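Local coordinates for protein arginyl-trna synthetase (Thermus thermophilus, PDB 1IQ0) that probably catalyses the ATP-dependent attachment of L-arginine to tRNA(Arg), as a monomeric class I aminoacyl-tRNA synthetase, at residues A[407-412]-A[440-445]. Sequence-based numbering, arbitrary orientation.
Sequences EVLEEA and GAIRFS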
# COMPACT_ATOMS: atom_id res chain seq x y z
N GLU A 407 -3.90 7.45 20.49
CA GLU A 407 -3.61 8.79 20.99
C GLU A 407 -3.24 9.71 19.84
O GLU A 407 -3.66 10.86 19.82
CB GLU A 407 -2.47 8.75 22.01
CG GLU A 407 -2.83 8.02 23.29
CD GLU A 407 -1.66 7.91 24.25
OE1 GLU A 407 -1.18 8.96 24.73
OE2 GLU A 407 -1.22 6.76 24.51
N VAL A 408 -2.45 9.22 18.89
CA VAL A 408 -2.08 10.04 17.75
C VAL A 408 -3.36 10.42 17.01
O VAL A 408 -3.51 11.55 16.57
CB VAL A 408 -1.11 9.31 16.80
CG1 VAL A 408 -0.87 10.17 15.55
CG2 VAL A 408 0.22 9.06 17.50
N LEU A 409 -4.29 9.47 16.90
CA LEU A 409 -5.55 9.74 16.23
C LEU A 409 -6.34 10.83 16.95
O LEU A 409 -6.81 11.78 16.32
CB LEU A 409 -6.40 8.47 16.14
CG LEU A 409 -5.97 7.41 15.12
CD1 LEU A 409 -6.87 6.19 15.22
CD2 LEU A 409 -6.03 8.01 13.72
N GLU A 410 -6.48 10.69 18.27
CA GLU A 410 -7.23 11.68 19.04
C GLU A 410 -6.61 13.06 19.01
O GLU A 410 -7.31 14.05 18.86
CB GLU A 410 -7.40 11.22 20.49
CG GLU A 410 -6.13 11.23 21.32
CD GLU A 410 -6.40 11.13 22.81
OE1 GLU A 410 -5.43 11.05 23.59
OE2 GLU A 410 -7.59 11.13 23.20
N GLU A 411 -5.29 13.13 19.16
CA GLU A 411 -4.59 14.40 19.16
C GLU A 411 -4.66 15.07 17.78
O GLU A 411 -4.77 16.29 17.69
CB GLU A 411 -3.13 14.20 19.58
CG GLU A 411 -2.26 15.46 19.56
CD GLU A 411 -2.82 16.60 20.41
OE1 GLU A 411 -3.65 16.33 21.30
OE2 GLU A 411 -2.41 17.76 20.18
N ALA A 412 -4.59 14.27 16.72
CA ALA A 412 -4.67 14.81 15.36
C ALA A 412 -6.09 15.29 15.09
O ALA A 412 -6.30 16.29 14.41
CB ALA A 412 -4.26 13.76 14.34
N GLY A 440 -6.91 11.92 6.88
CA GLY A 440 -6.21 12.24 5.65
C GLY A 440 -4.77 12.64 5.91
O GLY A 440 -3.86 12.29 5.15
N ALA A 441 -4.55 13.38 6.99
CA ALA A 441 -3.21 13.82 7.35
C ALA A 441 -2.35 12.59 7.67
O ALA A 441 -1.22 12.47 7.21
CB ALA A 441 -3.28 14.74 8.56
N ILE A 442 -2.91 11.69 8.47
CA ILE A 442 -2.21 10.48 8.88
C ILE A 442 -1.97 9.49 7.73
O ILE A 442 -0.82 9.10 7.48
CB ILE A 442 -2.99 9.79 10.03
CG1 ILE A 442 -2.96 10.69 11.26
CG2 ILE A 442 -2.38 8.41 10.34
CD1 ILE A 442 -3.84 10.24 12.40
N ARG A 443 -3.03 9.11 7.01
CA ARG A 443 -2.87 8.18 5.89
C ARG A 443 -1.95 8.70 4.81
O ARG A 443 -1.17 7.94 4.23
CB ARG A 443 -4.23 7.84 5.28
CG ARG A 443 -5.11 6.98 6.16
CD ARG A 443 -4.44 5.67 6.53
NE ARG A 443 -4.79 4.54 5.66
CZ ARG A 443 -4.27 4.32 4.46
NH1 ARG A 443 -3.35 5.15 3.95
NH2 ARG A 443 -4.66 3.26 3.78
N PHE A 444 -2.01 10.00 4.53
CA PHE A 444 -1.14 10.56 3.49
C PHE A 444 0.31 10.62 3.94
O PHE A 444 1.22 10.31 3.18
CB PHE A 444 -1.59 11.97 3.08
CG PHE A 444 -0.98 12.44 1.79
CD1 PHE A 444 -1.52 12.05 0.57
CD2 PHE A 444 0.19 13.19 1.78
CE1 PHE A 444 -0.91 12.40 -0.64
CE2 PHE A 444 0.81 13.56 0.59
CZ PHE A 444 0.25 13.16 -0.62
N SER A 445 0.53 11.04 5.18
CA SER A 445 1.89 11.11 5.72
C SER A 445 2.57 9.73 5.70
O SER A 445 3.73 9.60 5.29
CB SER A 445 1.85 11.63 7.16
OG SER A 445 3.13 11.52 7.77
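Ile442 reaches into a shallow hollow between Val408, Leu409 and Ala412, a helix-helix contact in the catalytic domain of a class I arginyl-tRNA synthetase, made by one isoleucine. It joins helix 405-423 to helix 430-448, which run obliquely antiparallel here (127°) with local axes 10.9 Å apart; the nearest CA atoms, those of Leu409 and Ile442, stay 8.1 Å apart. One long side chain bridges the gap. With CG1 anti to its carbonyl carbon and the chain extended beyond it (chi2 172°), Ile442 carries its CD1 methyl away from its own helix and leads with it toward 405-423. Val408 and Ala412, one helical turn apart, flank this methyl, and Leu409 meets it from a third direction. Ile442 CD1 lies 4.3 Å from Val408 CG1. Ala412 CB is a little nearer to Ile442 CD1, at 4.0 Å. The Leu409 side chain crosses that of Ile442 at about a right angle. No hydrogen bond spans the two segments, and the fit is wholly apolar. Around it, Phe457 of strand 455-457 touches both Val408 and Ile442, while Val120 and Leu123 of helix 120-138, which begins within the HIGH region, touch Val408 and Ile442 respectively. Packing is tightest at Leu409, whose CD2 methyl sits 3.4 Å from Ile442 CD1, closer than usual for two carbons.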